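Local coordinates for protein IRMA (Escherichia coli CFT073, PDB 5EK5) that is a secreted, virulence-associated protein of fibronectin fold that probably acts as an interleukin receptor mimic, its precise function not being established, at residues 29-34 and 71-76; 57-62 and 79-84. All blocks are in the same frame, centred on the assembly; numbering follows the deposited sequence.

In the fold
Contacts 1 and 2 both draw on strand 74-82, an outermost strand of the sheet in which it neighbours strand 23-31. Contact 1 joins 29-34 to 71-76, pairing the end of strand 23-31 with the start of 74-82 inside that sheet. Contact 2 sets the far end of 74-82 and the loop after it (79-84) against 57-62 on strand 55-63, an edge strand of the other sheet. The centres lie about 22 Å apart, on opposite sides of the chain's centre, and the segments alternate along the sequence: 29-34, 57-62, 71-76, 79-84. One strand thus takes part both in building a sheet and in bringing the two sheets of the fibronectin-type sandwich together.

Contact 1: 29-34 and 71-76; sequences RLDNGG and ATRTTD
D31 OD1 accepts a hydrogen bond from the backbone N of G33 (2.8 Å) and lies over one face of the R73 guanidinium, toward its rim, with R73 NH2 at 3.1 Å. The bond, from above the carboxylate plane, makes an Asx turn just where strand 23-31 of the fibronectin-type sandwich ends. D31 OD2 forms the salt bridge with R73 NH2, also at 3.1 Å. Because the carboxylate and guanidinium planes stand 75° apart, the two groups are not coplanar partners. R73 NH1 comes close to R73 NH2 of the second subunit, a like-charge approach that D31 may help to offset.

N32 makes a second Asx turn, its OD1 accepting from G34 N from above the amide plane, while N32 N bonds to R73 O at 3.1 Å. Back along strand 23-31 the antiparallel ladder proper begins: L30 and T75 form a hydrogen-bonded pair, with L30 N reaching T75 O at 2.8 Å almost straight and T75 N returning to L30 O. On the face that carries R29, D31, T74 and D76, T74 CG2 packs against D31 CG (3.5 Å), which stands anti to the backbone N (chi1 -171°). The R29 and D76 side chains run side by side in a long, weak salt bridge (R29 NE to D76 OD1, 3.8 Å); neither atom has a hydrogen-bond partner, the closer touch being R29 CB to D76 OD1, 3.4 Å.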
loop_
_atom_site.group_PDB
_atom_site.type_symbol
_atom_site.label_atom_id
_atom_site.label_comp_id
_atom_site.label_asym_id
_atom_site.label_seq_id
_atom_site.Cartn_x
_atom_site.Cartn_y
_atom_site.Cartn_z
ATOM N N ARG B 29 4.610 4.840 5.586
ATOM C CA ARG B 29 5.662 3.839 5.526
ATOM C C ARG B 29 6.616 4.149 4.383
ATOM O O ARG B 29 6.188 4.357 3.242
ATOM C CB ARG B 29 5.091 2.436 5.376
ATOM C CG ARG B 29 6.166 1.357 5.362
ATOM C CD ARG B 29 5.542 -0.006 5.232
ATOM N NE ARG B 29 4.723 -0.325 6.398
ATOM C CZ ARG B 29 3.979 -1.423 6.516
ATOM N NH1 ARG B 29 3.946 -2.317 5.540
ATOM N NH2 ARG B 29 3.269 -1.629 7.616
ATOM N N LEU B 30 7.906 4.187 4.693
ATOM C CA LEU B 30 8.917 4.400 3.670
ATOM C C LEU B 30 9.676 3.097 3.484
ATOM O O LEU B 30 10.014 2.428 4.452
ATOM C CB LEU B 30 9.867 5.539 4.056
ATOM C CG LEU B 30 9.402 6.990 3.863
ATOM C CD1 LEU B 30 8.249 7.322 4.802
ATOM C CD2 LEU B 30 10.545 7.974 4.063
ATOM N N ASP B 31 9.938 2.744 2.232
ATOM C CA ASP B 31 10.516 1.445 1.911
ATOM C C ASP B 31 11.547 1.567 0.795
ATOM O O ASP B 31 11.268 2.133 -0.259
ATOM C CB ASP B 31 9.404 0.473 1.509
ATOM C CG ASP B 31 9.884 -0.966 1.375
ATOM O OD1 ASP B 31 11.108 -1.211 1.340
ATOM O OD2 ASP B 31 9.017 -1.863 1.299
ATOM N N ASN B 32 12.746 1.048 1.036
ATOM C CA ASN B 32 13.792 1.090 0.021
ATOM C C ASN B 32 13.808 -0.132 -0.906
ATOM O O ASN B 32 14.771 -0.353 -1.641
ATOM C CB ASN B 32 15.152 1.290 0.702
ATOM C CG ASN B 32 15.705 0.016 1.319
ATOM O OD1 ASN B 32 14.972 -0.934 1.606
ATOM N ND2 ASN B 32 17.010 0.004 1.553
ATOM N N GLY B 33 12.725 -0.906 -0.868
ATOM C CA GLY B 33 12.522 -2.028 -1.771
ATOM C C GLY B 33 13.535 -3.153 -1.677
ATOM O O GLY B 33 13.552 -4.064 -2.512
ATOM N N GLY B 34 14.361 -3.111 -0.642
ATOM C CA GLY B 34 15.332 -4.157 -0.400
ATOM C C GLY B 34 16.688 -3.818 -0.988
ATOM O O GLY B 34 17.630 -4.609 -0.885
ATOM N N ALA B 71 16.374 -5.813 7.337
ATOM C CA ALA B 71 15.230 -5.891 8.231
ATOM C C ALA B 71 14.937 -4.505 8.704
ATOM O O ALA B 71 14.068 -4.282 9.537
ATOM C CB ALA B 71 15.512 -6.877 9.434
ATOM N N THR B 72 15.704 -3.581 8.143
ATOM C CA THR B 72 15.466 -2.164 8.313
ATOM C C THR B 72 15.134 -1.519 6.972
ATOM O O THR B 72 15.347 -0.315 6.793
ATOM C CB THR B 72 16.705 -1.464 8.917
ATOM O OG1 THR B 72 17.818 -1.635 8.032
ATOM C CG2 THR B 72 17.011 -2.053 10.274
ATOM N N ARG B 73 14.590 -2.315 6.054
ATOM C CA ARG B 73 14.223 -1.832 4.735
ATOM C C ARG B 73 13.098 -0.811 4.794
ATOM O O ARG B 73 13.063 0.099 3.979
ATOM C CB ARG B 73 13.881 -3.018 3.817
ATOM C CG ARG B 73 12.742 -3.927 4.301
ATOM C CD ARG B 73 12.537 -5.096 3.328
ATOM N NE ARG B 73 12.240 -4.621 1.975
ATOM C CZ ARG B 73 11.018 -4.520 1.460
ATOM N NH1 ARG B 73 9.958 -4.860 2.179
ATOM N NH2 ARG B 73 10.855 -4.080 0.220
ATOM N N THR B 74 12.200 -0.953 5.764
ATOM C CA THR B 74 11.148 0.026 5.957
ATOM C C THR B 74 11.295 0.788 7.271
ATOM O O THR B 74 11.926 0.311 8.218
ATOM C CB THR B 74 9.744 -0.640 5.928
ATOM O OG1 THR B 74 9.531 -1.347 7.155
ATOM C CG2 THR B 74 9.612 -1.613 4.753
ATOM N N THR B 75 10.693 1.974 7.306
ATOM C CA THR B 75 10.558 2.756 8.521
ATOM C C THR B 75 9.252 3.548 8.446
ATOM O O THR B 75 8.741 3.827 7.358
ATOM C CB THR B 75 11.749 3.707 8.734
ATOM O OG1 THR B 75 11.682 4.262 10.051
ATOM C CG2 THR B 75 11.744 4.833 7.713
ATOM N N ASP B 76 8.709 3.898 9.604
ATOM C CA ASP B 76 7.432 4.599 9.661
ATOM C C ASP B 76 7.580 6.024 10.188
ATOM O O ASP B 76 8.265 6.261 11.182
ATOM C CB ASP B 76 6.446 3.816 10.524
ATOM C CG ASP B 76 6.050 2.496 9.894
ATOM O OD1 ASP B 76 5.944 2.434 8.650
ATOM O OD2 ASP B 76 5.865 1.513 10.643
#

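Contact 2: 57-62 and 79-84; sequences VTRKME and LETECV
R59 starts its path across the lateral edge of the β-sandwich at CB, which rests 3.5 Å from CD1 of L79. The same methyl of L79 also approaches the carbonyl O of K60. From CB the R59 chain bends at chi2 (-78°), which places CD beside the carbonyl O of E80 at 3.9 Å, with CG at nearly the same distance from that oxygen. NE then passes T81 OG1 at 4.0 Å, too far for a hydrogen bond, the two side chains crossing at about a right angle. At the tip the guanidinium lies beneath V57, whose CB stands 3.9 Å above the plane over its centre, and R59 NH1 donates to T58 O at 2.9 Å. The charged end is thus turned back onto its own strand, and V57 CG2 touches T81 OG1 on the other segment.

No direct hydrogen bond links the segments. A water does so instead, donating to K60 O at 3.2 Å and accepting from E80 N at 3.0 Å. Beyond it, M61 SD packs against L79 CB at 4.2 Å, an apolar touch on the inner side.

The contact therefore closes a lateral edge where two sheets meet. Strand 55-63 is backbone-bonded to 42-49 in one sheet, strand 74-82 to 23-31 in the other; L48 receives L79 and T81, F28 receives M61 and L79, and the C83–C24 disulfide ties the chain just past strand 74-82 to strand 23-31.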
loop_
_atom_site.group_PDB
_atom_site.type_symbol
_atom_site.label_atom_id
_atom_site.label_comp_id
_atom_site.label_asym_id
_atom_site.label_seq_id
_atom_site.Cartn_x
_atom_site.Cartn_y
_atom_site.Cartn_z
ATOM N N VAL B 57 -2.796 23.062 4.801
ATOM C CA VAL B 57 -1.632 23.401 5.610
ATOM C C VAL B 57 -0.368 22.801 5.010
ATOM O O VAL B 57 -0.430 21.877 4.197
ATOM C CB VAL B 57 -1.769 22.897 7.066
ATOM C CG1 VAL B 57 -2.784 23.727 7.833
ATOM C CG2 VAL B 57 -2.144 21.423 7.089
ATOM N N THR B 58 0.779 23.339 5.407
ATOM C CA THR B 58 2.056 22.756 5.025
ATOM C C THR B 58 2.809 22.346 6.285
ATOM O O THR B 58 3.040 23.161 7.178
ATOM C CB THR B 58 2.902 23.727 4.193
ATOM O OG1 THR B 58 2.221 24.018 2.968
ATOM C CG2 THR B 58 4.252 23.113 3.875
ATOM N N ARG B 59 3.184 21.075 6.354
ATOM C CA ARG B 59 3.791 20.525 7.558
ATOM C C ARG B 59 5.030 19.704 7.221
ATOM O O ARG B 59 5.213 19.266 6.084
ATOM C CB ARG B 59 2.778 19.675 8.326
ATOM C CG ARG B 59 1.571 20.445 8.839
ATOM C CD ARG B 59 1.923 21.241 10.082
ATOM N NE ARG B 59 0.792 22.016 10.585
ATOM C CZ ARG B 59 0.549 23.284 10.265
ATOM N NH1 ARG B 59 1.356 23.929 9.432
ATOM N NH2 ARG B 59 -0.504 23.908 10.777
ATOM N N LYS B 60 5.885 19.508 8.217
ATOM C CA LYS B 60 7.101 18.731 8.031
ATOM C C LYS B 60 7.021 17.383 8.736
ATOM O O LYS B 60 6.383 17.248 9.777
ATOM C CB LYS B 60 8.316 19.516 8.528
ATOM C CG LYS B 60 8.692 20.678 7.623
ATOM C CD LYS B 60 9.948 21.385 8.102
ATOM C CE LYS B 60 10.216 22.635 7.279
ATOM N NZ LYS B 60 11.483 23.309 7.677
ATOM N N MET B 61 7.677 16.389 8.149
ATOM C CA MET B 61 7.689 15.037 8.689
ATOM C C MET B 61 9.124 14.531 8.842
ATOM O O MET B 61 9.939 14.688 7.935
ATOM C CB MET B 61 6.874 14.113 7.782
ATOM C CG MET B 61 6.761 12.680 8.253
ATOM S SD MET B 61 5.636 11.731 7.208
ATOM C CE MET B 61 6.573 11.620 5.684
ATOM N N GLU B 62 9.426 13.933 9.993
ATOM C CA GLU B 62 10.769 13.423 10.269
ATOM C C GLU B 62 10.816 11.901 10.322
ATOM O O GLU B 62 9.924 11.256 10.875
ATOM C CB GLU B 62 11.289 13.995 11.593
ATOM C CG GLU B 62 11.353 15.514 11.630
ATOM C CD GLU B 62 12.631 16.058 11.017
ATOM O OE1 GLU B 62 13.056 15.538 9.966
ATOM O OE2 GLU B 62 13.203 17.017 11.579
ATOM N N LEU B 79 2.855 12.323 10.306
ATOM C CA LEU B 79 2.557 13.712 9.997
ATOM C C LEU B 79 1.387 14.203 10.843
ATOM O O LEU B 79 0.266 13.707 10.713
ATOM C CB LEU B 79 2.249 13.868 8.507
ATOM C CG LEU B 79 1.927 15.277 8.021
ATOM C CD1 LEU B 79 3.027 16.208 8.466
ATOM C CD2 LEU B 79 1.805 15.286 6.514
ATOM N N GLU B 80 1.661 15.158 11.727
ATOM C CA GLU B 80 0.645 15.701 12.625
ATOM C C GLU B 80 0.043 17.033 12.180
ATOM O O GLU B 80 0.760 17.954 11.790
ATOM C CB GLU B 80 1.226 15.883 14.028
ATOM C CG GLU B 80 1.583 14.599 14.745
ATOM C CD GLU B 80 1.739 14.813 16.238
ATOM O OE1 GLU B 80 0.923 15.560 16.822
ATOM O OE2 GLU B 80 2.677 14.240 16.828
ATOM N N THR B 81 -1.281 17.117 12.241
ATOM C CA THR B 81 -1.992 18.366 11.999
ATOM C C THR B 81 -3.373 18.273 12.640
ATOM O O THR B 81 -3.854 17.178 12.927
ATOM C CB THR B 81 -2.135 18.682 10.501
ATOM O OG1 THR B 81 -2.621 20.021 10.336
ATOM C CG2 THR B 81 -3.096 17.709 9.838
ATOM N N GLU B 82 -4.005 19.420 12.873
ATOM C CA GLU B 82 -5.360 19.438 13.413
ATOM C C GLU B 82 -6.338 18.692 12.509
ATOM O O GLU B 82 -6.432 18.971 11.313
ATOM C CB GLU B 82 -5.844 20.869 13.641
ATOM C CG GLU B 82 -7.204 20.924 14.320
ATOM C CD GLU B 82 -7.665 22.335 14.625
ATOM O OE1 GLU B 82 -6.962 23.293 14.243
ATOM O OE2 GLU B 82 -8.729 22.483 15.263
ATOM N N CYS B 83 -7.059 17.740 13.093
ATOM C CA CYS B 83 -7.874 16.793 12.339
ATOM C C CYS B 83 -9.105 17.459 11.716
ATOM O O CYS B 83 -9.912 16.801 11.061
ATOM C CB CYS B 83 -8.300 15.636 13.247
ATOM S SG CYS B 83 -9.028 14.215 12.400
ATOM N N VAL B 84 -9.241 18.767 11.909
ATOM C CA VAL B 84 -10.384 19.498 11.390
ATOM C C VAL B 84 -10.341 19.717 9.889
ATOM O O VAL B 84 -11.199 20.399 9.330
HETATM O O HOH W 1 4.316 16.454 12.144
#